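Local coordinates for flagellar basal body protein (Helicobacter pylori, PDB 5NPY) that probably builds part of the flagellar hook, the curved segment that joins the basal-body rod to the filament in bacterial flagella, at residues Leu292-Ile297 with Leu310-Pro315; Asp330-Asn335 with Val350-Pro355; Glu84-Met89 with Phe128-Asp133; Ser175-Pro180 with Pro501-Gly506. All coordinates share one frame; numbering follows the deposited sequence.

Contact 1 of 4, residues Leu292-Ile297 with Leu310-Pro315; sequences LDLNLI and LEIANP
Asp293 and Ala313 face each other as a hydrogen-bonded pair of an antiparallel beta hairpin, and the bond from Asp293 N to Ala313 O is nearly straight at 2.8 Å. Its return bond and the two between Asn295 and Glu311 complete a regular ladder of four; that from Glu311 N to Asn295 O, at 133°, is the most bent. Leu294 with Ile312 and Leu296 with Leu310 are the non-hydrogen-bonded pairs. On the polar face, the Glu311 chain runs out extended, CG anti to the backbone N, and crosses Ile297 at about a right angle, OE1 lying 3.4 Å from Ile297 CG2. Asp293 OD1 rests against the Pro315 ring, 3.3 Å from CG. The opposite face is aliphatic: Leu292 CD1 meets Ile312 CG2 at 3.8 Å, and Leu296 CD1 meets Leu310 CD2 at 4.2 Å. Second-shell bonds steady the backbone, from Gln283 NE2 to Leu294 O and between Leu310 N and Ser349 OG. Helix 279-289 packs on the aliphatic face through Leu282 and Leu286 against Leu294, Phe322 of strand 320-325 touches Leu292 and Ile312, and strand 346-364 continues the sheet beyond strand 308-313.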
loop_
_atom_site.group_PDB
_atom_site.type_symbol
_atom_site.label_atom_id
_atom_site.label_comp_id
_atom_site.label_asym_id
_atom_site.label_seq_id
_atom_site.Cartn_x
_atom_site.Cartn_y
_atom_site.Cartn_z
ATOM N N LEU A 292 44.867 -4.706 18.358
ATOM C CA LEU A 292 44.563 -4.002 17.125
ATOM C C LEU A 292 43.174 -3.374 17.156
ATOM O O LEU A 292 42.251 -3.863 17.822
ATOM C CB LEU A 292 44.682 -4.954 15.934
ATOM C CG LEU A 292 45.919 -5.856 15.970
ATOM C CD1 LEU A 292 45.964 -6.765 14.759
ATOM C CD2 LEU A 292 47.184 -5.026 16.062
ATOM N N ASP A 293 43.044 -2.267 16.423
ATOM C CA ASP A 293 41.789 -1.545 16.281
ATOM C C ASP A 293 41.123 -1.919 14.966
ATOM O O ASP A 293 41.781 -1.949 13.921
ATOM C CB ASP A 293 42.020 -0.035 16.314
ATOM C CG ASP A 293 42.252 0.491 17.707
ATOM O OD1 ASP A 293 42.956 1.510 17.822
ATOM O OD2 ASP A 293 41.731 -0.105 18.679
ATOM N N LEU A 294 39.820 -2.189 15.021
ATOM C CA LEU A 294 38.984 -2.334 13.833
ATOM C C LEU A 294 38.191 -1.042 13.625
ATOM O O LEU A 294 37.253 -0.753 14.384
ATOM C CB LEU A 294 38.042 -3.523 13.975
ATOM C CG LEU A 294 37.164 -3.651 12.740
ATOM C CD1 LEU A 294 38.065 -3.942 11.534
ATOM C CD2 LEU A 294 36.097 -4.708 12.941
ATOM N N ASN A 295 38.558 -0.274 12.593
ATOM C CA ASN A 295 38.017 1.059 12.356
ATOM C C ASN A 295 37.230 1.121 11.049
ATOM O O ASN A 295 37.529 0.406 10.087
ATOM C CB ASN A 295 39.142 2.108 12.295
ATOM C CG ASN A 295 39.883 2.267 13.622
ATOM O OD1 ASN A 295 41.114 2.307 13.653
ATOM N ND2 ASN A 295 39.129 2.355 14.724
ATOM N N LEU A 296 36.226 1.999 11.024
ATOM C CA LEU A 296 35.587 2.443 9.789
ATOM C C LEU A 296 36.280 3.709 9.275
ATOM O O LEU A 296 36.372 4.706 10.005
ATOM C CB LEU A 296 34.105 2.712 10.024
ATOM C CG LEU A 296 33.307 3.088 8.779
ATOM C CD1 LEU A 296 33.196 1.897 7.879
ATOM C CD2 LEU A 296 31.941 3.613 9.168
ATOM N N ILE A 297 36.754 3.676 8.020
ATOM C CA ILE A 297 37.451 4.809 7.409
ATOM C C ILE A 297 36.886 5.110 6.018
ATOM O O ILE A 297 36.265 4.270 5.363
ATOM C CB ILE A 297 38.982 4.579 7.306
ATOM C CG1 ILE A 297 39.286 3.305 6.516
ATOM C CG2 ILE A 297 39.634 4.506 8.669
ATOM C CD1 ILE A 297 40.562 3.365 5.734
ATOM N N LEU A 310 36.885 -0.918 5.961
ATOM C CA LEU A 310 37.338 -1.352 7.273
ATOM C C LEU A 310 38.863 -1.347 7.309
ATOM O O LEU A 310 39.534 -1.542 6.289
ATOM C CB LEU A 310 36.808 -2.750 7.603
ATOM C CG LEU A 310 35.288 -2.906 7.635
ATOM C CD1 LEU A 310 34.928 -4.361 7.929
ATOM C CD2 LEU A 310 34.641 -1.977 8.660
ATOM N N GLU A 311 39.413 -1.130 8.502
ATOM C CA GLU A 311 40.848 -0.951 8.642
ATOM C C GLU A 311 41.322 -1.577 9.942
ATOM O O GLU A 311 40.798 -1.258 11.014
ATOM C CB GLU A 311 41.195 0.539 8.607
ATOM C CG GLU A 311 42.588 0.872 9.077
ATOM C CD GLU A 311 42.742 2.341 9.403
ATOM O OE1 GLU A 311 42.034 2.822 10.322
ATOM O OE2 GLU A 311 43.549 3.010 8.722
ATOM N N ILE A 312 42.310 -2.459 9.850
ATOM C CA ILE A 312 42.945 -3.048 11.021
ATOM C C ILE A 312 44.224 -2.266 11.279
ATOM O O ILE A 312 45.150 -2.282 10.463
ATOM C CB ILE A 312 43.226 -4.541 10.829
ATOM C CG1 ILE A 312 41.968 -5.242 10.324
ATOM C CG2 ILE A 312 43.673 -5.179 12.150
ATOM C CD1 ILE A 312 42.171 -6.718 10.084
ATOM N N ALA A 313 44.268 -1.565 12.410
ATOM C CA ALA A 313 45.325 -0.612 12.703
ATOM C C ALA A 313 45.943 -0.909 14.061
ATOM O O ALA A 313 45.264 -1.353 14.993
ATOM C CB ALA A 313 44.793 0.830 12.684
ATOM N N ASN A 314 47.249 -0.663 14.158
ATOM C CA ASN A 314 47.954 -0.728 15.426
ATOM C C ASN A 314 48.025 0.673 15.994
ATOM O O ASN A 314 48.600 1.557 15.341
ATOM C CB ASN A 314 49.352 -1.296 15.237
ATOM C CG ASN A 314 50.145 -1.348 16.531
ATOM O OD1 ASN A 314 49.649 -0.980 17.590
ATOM N ND2 ASN A 314 51.382 -1.828 16.450
ATOM N N PRO A 315 47.457 0.938 17.181
ATOM C CA PRO A 315 47.472 2.309 17.705
ATOM C C PRO A 315 48.822 2.701 18.298
ATOM O O PRO A 315 49.248 3.854 18.171
ATOM C CB PRO A 315 46.362 2.293 18.769
ATOM C CG PRO A 315 45.940 0.832 18.933
ATOM C CD PRO A 315 46.877 -0.013 18.145
#

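Contact 2 of 4, residues Asp330-Asn335 with Val350-Pro355; sequences DKLGLN and VAIKIP
Val350 and Leu332 meet where helix 327-332 ends, and the Leu332 carbonyl is the centre of the encounter. Val350 N donates to Leu332 O at 3.0 Å with an N-H...O angle of 161°, approaching tilted 28° from the carbonyl plane. The valine side chain stays beside that oxygen: CB lies 4.1 Å from Leu332 O, and CG1 stands equally far from it while also facing Gly333 CA. CG2, set between the backbone N and the carbonyl carbon, comes nearer, 3.6 Å from Leu332 O. The apolar half of the contact belongs to Leu332 itself, whose CD2 reaches Ile352 CD1 at 3.4 Å, tighter than usual for two methyl groups. Ile352 contributes its end by a turn at chi2 (-40°), and the two side chains cross obliquely. The helix stops here in a Schellman motif, with Gly333 at positive phi as the first residue to leave helical geometry. Just past it, Asn335 ND2 reaches back to Asp330 OD1 at 2.7 Å, tying the exit loop to the final turn. The contact thus docks the C-terminal end of helix 327-332 against a long, interrupted strand that has neighbours on both sides, Ile352 bonding through its backbone to Val208 and Leu308; Ile240 and Leu232, from loops, pack against Leu332 and Ile352 respectively.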
loop_
_atom_site.group_PDB
_atom_site.type_symbol
_atom_site.label_atom_id
_atom_site.label_comp_id
_atom_site.label_asym_id
_atom_site.label_seq_id
_atom_site.Cartn_x
_atom_site.Cartn_y
_atom_site.Cartn_z
ATOM N N ASP A 330 38.618 -13.409 3.723
ATOM C CA ASP A 330 38.768 -13.542 2.293
ATOM C C ASP A 330 37.806 -12.588 1.609
ATOM O O ASP A 330 38.179 -11.877 0.756
ATOM C CB ASP A 330 38.442 -14.963 1.789
ATOM C CG ASP A 330 39.464 -16.029 2.196
ATOM O OD1 ASP A 330 40.575 -15.740 2.616
ATOM O OD2 ASP A 330 39.136 -17.213 2.086
ATOM N N LYS A 331 36.559 -12.598 2.011
ATOM C CA LYS A 331 35.525 -11.762 1.457
ATOM C C LYS A 331 35.758 -10.283 1.562
ATOM O O LYS A 331 35.443 -9.570 0.683
ATOM C CB LYS A 331 34.226 -12.076 2.138
ATOM C CG LYS A 331 33.587 -13.349 1.703
ATOM C CD LYS A 331 33.127 -13.234 0.308
ATOM C CE LYS A 331 32.652 -14.568 -0.175
ATOM N NZ LYS A 331 32.993 -14.687 -1.593
ATOM N N LEU A 332 36.320 -9.855 2.662
ATOM C CA LEU A 332 36.590 -8.486 2.909
ATOM C C LEU A 332 37.946 -8.030 2.437
ATOM O O LEU A 332 38.224 -6.878 2.491
ATOM C CB LEU A 332 36.520 -8.241 4.395
ATOM C CG LEU A 332 35.139 -8.317 4.986
ATOM C CD1 LEU A 332 35.150 -8.589 6.468
ATOM C CD2 LEU A 332 34.318 -7.103 4.633
ATOM N N GLY A 333 38.788 -8.929 1.983
ATOM C CA GLY A 333 40.115 -8.550 1.593
ATOM C C GLY A 333 40.949 -8.129 2.786
ATOM O O GLY A 333 41.701 -7.201 2.717
ATOM N N LEU A 334 40.808 -8.836 3.877
ATOM C CA LEU A 334 41.529 -8.528 5.062
ATOM C C LEU A 334 42.493 -9.629 5.451
ATOM O O LEU A 334 42.939 -9.684 6.562
ATOM C CB LEU A 334 40.551 -8.274 6.179
ATOM C CG LEU A 334 39.916 -6.892 6.265
ATOM C CD1 LEU A 334 38.974 -6.818 7.442
ATOM C CD2 LEU A 334 40.945 -5.783 6.338
ATOM N N ASN A 335 42.812 -10.506 4.517
ATOM C CA ASN A 335 43.715 -11.610 4.746
ATOM C C ASN A 335 45.124 -11.200 5.019
ATOM O O ASN A 335 45.694 -10.461 4.277
ATOM C CB ASN A 335 43.804 -12.417 3.481
ATOM C CG ASN A 335 42.696 -13.381 3.346
ATOM O OD1 ASN A 335 42.127 -13.772 4.322
ATOM N ND2 ASN A 335 42.402 -13.787 2.143
ATOM N N VAL A 350 38.501 -4.155 1.246
ATOM C CA VAL A 350 37.858 -3.613 0.051
ATOM C C VAL A 350 36.655 -2.815 0.537
ATOM O O VAL A 350 36.314 -2.868 1.723
ATOM C CB VAL A 350 37.443 -4.714 -0.952
ATOM C CG1 VAL A 350 38.662 -5.541 -1.395
ATOM C CG2 VAL A 350 36.387 -5.613 -0.346
ATOM N N ALA A 351 36.014 -2.068 -0.362
ATOM C CA ALA A 351 34.874 -1.250 0.029
ATOM C C ALA A 351 33.669 -2.125 0.352
ATOM O O ALA A 351 33.494 -3.218 -0.200
ATOM C CB ALA A 351 34.521 -0.244 -1.069
ATOM N N ILE A 352 32.827 -1.609 1.243
ATOM C CA ILE A 352 31.762 -2.355 1.901
ATOM C C ILE A 352 30.421 -1.873 1.368
ATOM O O ILE A 352 30.221 -0.664 1.184
ATOM C CB ILE A 352 31.843 -2.167 3.433
ATOM C CG1 ILE A 352 33.134 -2.764 3.975
ATOM C CG2 ILE A 352 30.645 -2.758 4.133
ATOM C CD1 ILE A 352 33.508 -4.072 3.318
ATOM N N LYS A 353 29.493 -2.818 1.140
ATOM C CA LYS A 353 28.142 -2.492 0.704
ATOM C C LYS A 353 27.121 -3.110 1.649
ATOM O O LYS A 353 27.413 -4.050 2.394
ATOM C CB LYS A 353 27.862 -2.977 -0.728
ATOM C CG LYS A 353 28.684 -2.291 -1.808
ATOM C CD LYS A 353 28.250 -2.723 -3.199
ATOM C CE LYS A 353 29.116 -2.073 -4.256
ATOM N NZ LYS A 353 29.093 -2.853 -5.501
ATOM N N ILE A 354 25.897 -2.593 1.566
ATOM C CA ILE A 354 24.801 -2.942 2.466
ATOM C C ILE A 354 23.576 -3.306 1.628
ATOM O O ILE A 354 23.304 -2.658 0.608
ATOM C CB ILE A 354 24.502 -1.780 3.429
ATOM C CG1 ILE A 354 23.538 -2.201 4.553
ATOM C CG2 ILE A 354 23.976 -0.541 2.652
ATOM C CD1 ILE A 354 23.394 -1.135 5.658
ATOM N N PRO A 355 22.825 -4.338 2.000
ATOM C CA PRO A 355 21.602 -4.669 1.245
ATOM C C PRO A 355 20.575 -3.538 1.326
ATOM O O PRO A 355 20.414 -2.885 2.361
ATOM C CB PRO A 355 21.102 -5.962 1.910
ATOM C CG PRO A 355 22.357 -6.573 2.561
ATOM C CD PRO A 355 23.179 -5.358 3.006
#

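Contact 3 of 4, residues Glu84-Met89 with Phe128-Asp133; sequences EGEFHM and FARDAD
Phe87 and Arg130 meet at the mouth of an antiparallel pairing between strands 87-93 and 127-130, the two inner strands of a four-stranded sheet close to both ends of the modelled chain. The side chains cross at about a right angle, with the ring and guanidinium planes 90° apart. Phe87 presents its edge: CE2 lies over one face of the guanidinium, 3.3 Å from Arg130 NE, which itself sits near the plane of the ring. This is the reverse of a cation stacked on an aromatic face. Arg130 CG and CD run past the same edge, CD at 3.5 Å from Phe87 CE2. Glu86 lies side by side with Arg130, pointing the same way, but its OE1 stays 4.5 Å from Arg130 NH2, beyond a salt bridge; Glu86 OE2 pairs instead with Lys560. Farther along, Phe87 CB packs on Phe128 CB at 3.9 Å. Met89 has CG between the backbone N and the carbonyl carbon (chi1 57°), which brings CG near Phe128 CD1. Its SD makes a Met-aromatic contact at the ring edge, 5.3 Å from the Phe128 centroid, while Phe97 meets the same residue in an edge-to-face stack. Where the strands begin to part, a water bridges them, accepting from Phe87 N at 3.1 Å and donating to Phe128 O at 2.7 Å.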
loop_
_atom_site.group_PDB
_atom_site.type_symbol
_atom_site.label_atom_id
_atom_site.label_comp_id
_atom_site.label_asym_id
_atom_site.label_seq_id
_atom_site.Cartn_x
_atom_site.Cartn_y
_atom_site.Cartn_z
ATOM N N GLU A 84 -30.394 5.095 -28.503
ATOM C CA GLU A 84 -29.198 5.921 -28.386
ATOM C C GLU A 84 -29.067 6.624 -27.037
ATOM O O GLU A 84 -27.956 6.720 -26.507
ATOM C CB GLU A 84 -29.191 6.962 -29.515
ATOM C CG GLU A 84 -28.110 8.037 -29.413
ATOM C CD GLU A 84 -26.761 7.595 -29.961
ATOM O OE1 GLU A 84 -26.324 6.462 -29.664
ATOM O OE2 GLU A 84 -26.137 8.391 -30.696
ATOM N N GLY A 85 -30.171 7.105 -26.466
ATOM C CA GLY A 85 -30.157 7.927 -25.266
ATOM C C GLY A 85 -29.431 7.365 -24.057
ATOM O O GLY A 85 -29.369 6.143 -23.869
ATOM N N GLU A 86 -28.894 8.258 -23.213
ATOM C CA GLU A 86 -28.003 7.829 -22.136
ATOM C C GLU A 86 -28.731 7.036 -21.052
ATOM O O GLU A 86 -28.119 6.185 -20.396
ATOM C CB GLU A 86 -27.291 9.035 -21.528
ATOM C CG GLU A 86 -26.038 9.436 -22.295
ATOM C CD GLU A 86 -24.933 8.386 -22.225
ATOM O OE1 GLU A 86 -24.071 8.484 -21.323
ATOM O OE2 GLU A 86 -24.926 7.463 -23.071
ATOM N N PHE A 87 -30.026 7.278 -20.855
ATOM C CA PHE A 87 -30.780 6.560 -19.834
ATOM C C PHE A 87 -31.931 5.745 -20.423
ATOM O O PHE A 87 -32.840 5.329 -19.693
ATOM C CB PHE A 87 -31.278 7.535 -18.768
ATOM C CG PHE A 87 -30.184 8.076 -17.905
ATOM C CD1 PHE A 87 -29.635 7.300 -16.897
ATOM C CD2 PHE A 87 -29.682 9.349 -18.116
ATOM C CE1 PHE A 87 -28.618 7.790 -16.097
ATOM C CE2 PHE A 87 -28.662 9.846 -17.325
ATOM C CZ PHE A 87 -28.126 9.065 -16.311
ATOM N N HIS A 88 -31.911 5.494 -21.725
ATOM C CA HIS A 88 -32.892 4.578 -22.288
ATOM C C HIS A 88 -32.545 3.156 -21.878
ATOM O O HIS A 88 -31.384 2.745 -21.953
ATOM C CB HIS A 88 -32.951 4.726 -23.807
ATOM C CG HIS A 88 -33.557 6.022 -24.244
ATOM N ND1 HIS A 88 -33.502 6.477 -25.542
ATOM C CD2 HIS A 88 -34.230 6.967 -23.542
ATOM C CE1 HIS A 88 -34.124 7.640 -25.623
ATOM N NE2 HIS A 88 -34.572 7.962 -24.423
ATOM N N MET A 89 -33.546 2.410 -21.415
ATOM C CA MET A 89 -33.310 1.059 -20.929
ATOM C C MET A 89 -34.590 0.249 -21.051
ATOM O O MET A 89 -35.680 0.798 -21.241
ATOM C CB MET A 89 -32.812 1.058 -19.475
ATOM C CG MET A 89 -33.754 1.762 -18.489
ATOM S SD MET A 89 -33.054 1.861 -16.825
ATOM C CE MET A 89 -31.914 3.233 -17.026
ATOM N N PHE A 128 -35.978 6.998 -20.519
ATOM C CA PHE A 128 -35.690 8.024 -19.527
ATOM C C PHE A 128 -34.683 9.039 -20.057
ATOM O O PHE A 128 -33.841 8.737 -20.907
ATOM C CB PHE A 128 -35.156 7.390 -18.240
ATOM C CG PHE A 128 -36.096 6.402 -17.615
ATOM C CD1 PHE A 128 -35.623 5.211 -17.100
ATOM C CD2 PHE A 128 -37.451 6.665 -17.538
ATOM C CE1 PHE A 128 -36.482 4.302 -16.522
ATOM C CE2 PHE A 128 -38.317 5.759 -16.965
ATOM C CZ PHE A 128 -37.831 4.577 -16.457
ATOM N N ALA A 129 -34.776 10.256 -19.536
ATOM C CA ALA A 129 -33.881 11.332 -19.927
ATOM C C ALA A 129 -33.666 12.230 -18.721
ATOM O O ALA A 129 -34.366 12.121 -17.712
ATOM C CB ALA A 129 -34.440 12.117 -21.117
ATOM N N ARG A 130 -32.675 13.114 -18.824
ATOM C CA ARG A 130 -32.363 14.063 -17.764
ATOM C C ARG A 130 -33.037 15.397 -18.049
ATOM O O ARG A 130 -32.969 15.903 -19.175
ATOM C CB ARG A 130 -30.854 14.279 -17.622
ATOM C CG ARG A 130 -29.991 13.081 -17.943
ATOM C CD ARG A 130 -28.553 13.350 -17.547
ATOM N NE ARG A 130 -27.622 12.785 -18.519
ATOM C CZ ARG A 130 -26.308 12.703 -18.334
ATOM N NH1 ARG A 130 -25.779 13.135 -17.196
ATOM N NH2 ARG A 130 -25.531 12.179 -19.275
ATOM N N ASP A 131 -33.670 15.971 -17.028
ATOM C CA ASP A 131 -34.153 17.342 -17.133
ATOM C C ASP A 131 -32.960 18.292 -16.967
ATOM O O ASP A 131 -31.799 17.867 -16.916
ATOM C CB ASP A 131 -35.290 17.589 -16.136
ATOM C CG ASP A 131 -34.833 17.578 -14.687
ATOM O OD1 ASP A 131 -33.672 17.218 -14.422
ATOM O OD2 ASP A 131 -35.644 17.914 -13.796
ATOM N N ALA A 132 -33.236 19.596 -16.876
ATOM C CA ALA A 132 -32.163 20.593 -16.880
ATOM C C ALA A 132 -31.153 20.366 -15.760
ATOM O O ALA A 132 -29.976 20.720 -15.905
ATOM C CB ALA A 132 -32.750 22.002 -16.779
ATOM N N ASP A 133 -31.583 19.770 -14.648
ATOM C CA ASP A 133 -30.748 19.620 -13.464
ATOM C C ASP A 133 -30.218 18.205 -13.291
ATOM O O ASP A 133 -29.747 17.861 -12.205
ATOM C CB ASP A 133 -31.531 20.041 -12.224
ATOM C CG ASP A 133 -32.253 21.351 -12.426
ATOM O OD1 ASP A 133 -33.364 21.331 -13.002
ATOM O OD2 ASP A 133 -31.699 22.399 -12.027
HETATM O O HOH W 1 -31.638 9.543 -22.213
#

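Contact 4 of 4, residues Ser175-Pro180 with Pro501-Gly506; sequences SPLQIP and PVARIG
Leu177 and Ile179 point like two neighbouring pegs from the segment 175-180 toward the strand 501-505, while the intervening Gln178 turns its side chain away. Between these backbones there is no hydrogen bond; the contact is made by the shapes of aliphatic side chains. Leu177 is the deeper peg. Its CD1 fits into a hollow lined by the Ala503 methyl, the carbonyl of Arg504 and the tip of Ile505, approaching Ala503 CB at 4.0 Å, Arg504 O at 3.5 Å and Ile505 CD1 at 4.0 Å. The other branch, CD2, spreads over the same alanine, 4.1 Å from its CB, so that the fork of the leucine straddles the small methyl. Ile505 leaves its strand directed away from Leu177, yet the bend at chi2 (-69°) brings CD1 back to close one wall of the hollow. Ile179 makes the shallower fit: its CD1 rests at 3.9 Å on Val502 CG2, a branch held between the backbone N and the carbonyl carbon. Arg504 projects from the far side of the strand, where its NH1 bonds to Leu169 O and its guanidinium makes a cation-pi contact with Trp546. Ile490 of the adjoining strand touches both Ile179 and Ile505, extending the apolar layer. Two successive residues, Val502 and Ala503, can offer their side chains to the same layer because both stand opposite Ile490, the arrangement that defines a classic beta bulge.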
loop_
_atom_site.group_PDB
_atom_site.type_symbol
_atom_site.label_atom_id
_atom_site.label_comp_id
_atom_site.label_asym_id
_atom_site.label_seq_id
_atom_site.Cartn_x
_atom_site.Cartn_y
_atom_site.Cartn_z
ATOM N N SER A 175 -35.816 6.741 -4.062
ATOM C CA SER A 175 -36.033 8.173 -4.225
ATOM C C SER A 175 -35.660 8.550 -5.652
ATOM O O SER A 175 -35.145 7.716 -6.409
ATOM C CB SER A 175 -35.221 8.976 -3.194
ATOM O OG SER A 175 -33.842 9.023 -3.512
ATOM N N PRO A 176 -35.937 9.793 -6.067
ATOM C CA PRO A 176 -35.540 10.214 -7.414
ATOM C C PRO A 176 -34.032 10.204 -7.589
ATOM O O PRO A 176 -33.286 10.641 -6.709
ATOM C CB PRO A 176 -36.100 11.634 -7.515
ATOM C CG PRO A 176 -37.265 11.617 -6.630
ATOM C CD PRO A 176 -36.836 10.787 -5.456
ATOM N N LEU A 177 -33.589 9.698 -8.738
ATOM C CA LEU A 177 -32.172 9.657 -9.075
ATOM C C LEU A 177 -31.755 10.949 -9.763
ATOM O O LEU A 177 -32.455 11.449 -10.648
ATOM C CB LEU A 177 -31.871 8.459 -9.978
ATOM C CG LEU A 177 -32.331 7.140 -9.363
ATOM C CD1 LEU A 177 -31.822 5.955 -10.181
ATOM C CD2 LEU A 177 -31.898 7.034 -7.889
ATOM N N GLN A 178 -30.608 11.487 -9.355
ATOM C CA GLN A 178 -30.088 12.739 -9.907
ATOM C C GLN A 178 -28.630 12.530 -10.312
ATOM O O GLN A 178 -27.727 12.540 -9.469
ATOM C CB GLN A 178 -30.222 13.882 -8.911
ATOM C CG GLN A 178 -29.811 15.225 -9.493
ATOM C CD GLN A 178 -29.629 16.303 -8.439
ATOM O OE1 GLN A 178 -29.539 16.016 -7.241
ATOM N NE2 GLN A 178 -29.571 17.554 -8.884
ATOM N N ILE A 179 -28.406 12.344 -11.605
ATOM C CA ILE A 179 -27.059 12.188 -12.134
ATOM C C ILE A 179 -26.828 13.300 -13.146
ATOM O O ILE A 179 -27.148 13.131 -14.332
ATOM C CB ILE A 179 -26.868 10.803 -12.767
ATOM C CG1 ILE A 179 -27.202 9.706 -11.752
ATOM C CG2 ILE A 179 -25.455 10.641 -13.305
ATOM C CD1 ILE A 179 -27.218 8.323 -12.342
ATOM N N PRO A 180 -26.296 14.448 -12.730
ATOM C CA PRO A 180 -26.044 15.541 -13.681
ATOM C C PRO A 180 -25.022 15.141 -14.739
ATOM O O PRO A 180 -24.382 14.087 -14.673
ATOM C CB PRO A 180 -25.520 16.682 -12.799
ATOM C CG PRO A 180 -25.938 16.313 -11.391
ATOM C CD PRO A 180 -25.967 14.822 -11.343
ATOM N N PRO A 501 -20.022 3.018 -8.456
ATOM C CA PRO A 501 -21.470 3.123 -8.609
ATOM C C PRO A 501 -21.980 4.352 -7.874
ATOM O O PRO A 501 -21.365 4.822 -6.915
ATOM C CB PRO A 501 -21.986 1.825 -7.982
ATOM C CG PRO A 501 -20.922 1.437 -7.011
ATOM C CD PRO A 501 -19.632 1.863 -7.628
ATOM N N VAL A 502 -23.099 4.892 -8.361
ATOM C CA VAL A 502 -23.751 6.034 -7.723
ATOM C C VAL A 502 -25.224 5.799 -7.427
ATOM O O VAL A 502 -25.790 6.507 -6.580
ATOM C CB VAL A 502 -23.579 7.308 -8.582
ATOM C CG1 VAL A 502 -22.111 7.535 -8.913
ATOM C CG2 VAL A 502 -24.403 7.210 -9.865
ATOM N N ALA A 503 -25.888 4.845 -8.087
ATOM C CA ALA A 503 -27.322 4.623 -7.942
ATOM C C ALA A 503 -27.673 3.258 -8.521
ATOM O O ALA A 503 -26.823 2.558 -9.080
ATOM C CB ALA A 503 -28.132 5.727 -8.634
ATOM N N ARG A 504 -28.943 2.875 -8.358
ATOM C CA ARG A 504 -29.519 1.788 -9.140
ATOM C C ARG A 504 -30.974 2.102 -9.425
ATOM O O ARG A 504 -31.628 2.820 -8.665
ATOM C CB ARG A 504 -29.417 0.425 -8.451
ATOM C CG ARG A 504 -30.428 0.182 -7.344
ATOM C CD ARG A 504 -30.113 -1.135 -6.659
ATOM N NE ARG A 504 -30.258 -2.259 -7.587
ATOM C CZ ARG A 504 -29.717 -3.459 -7.406
ATOM N NH1 ARG A 504 -28.965 -3.705 -6.342
ATOM N NH2 ARG A 504 -29.912 -4.408 -8.300
ATOM N N ILE A 505 -31.465 1.564 -10.542
ATOM C CA ILE A 505 -32.844 1.786 -10.966
ATOM C C ILE A 505 -33.781 0.984 -10.076
ATOM O O ILE A 505 -33.599 -0.226 -9.881
ATOM C CB ILE A 505 -33.024 1.398 -12.442
ATOM C CG1 ILE A 505 -32.032 2.153 -13.329
ATOM C CG2 ILE A 505 -34.460 1.676 -12.898
ATOM C CD1 ILE A 505 -32.301 3.639 -13.427
ATOM N N GLY A 506 -34.793 1.658 -9.534
ATOM C CA GLY A 506 -35.831 0.953 -8.805
ATOM C C GLY A 506 -36.547 -0.060 -9.684
ATOM O O GLY A 506 -36.816 0.184 -10.866
#

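The four contacts form two pairs at opposite ends of an elongated molecule: contacts 1 and 2 have centres about 14 Å apart, contacts 3 and 4 about 12 Å, whereas contacts 1 and 3 lie about 81 Å apart. All touching residues of contact 4 are buried, and it has no hydrogen bond across its segments; aliphatic side chains carry it. The others are partly buried and mix polar with apolar chemistry. Contact 1 is a backbone ladder, contact 2 a single helix-end bond, and contact 3 relies on a water and aromatic edges. Strands 308-313 and 346-364 are neighbours in one sheet, linking contacts 1 and 2, while Met89 packs on Ile505 between contacts 3 and 4.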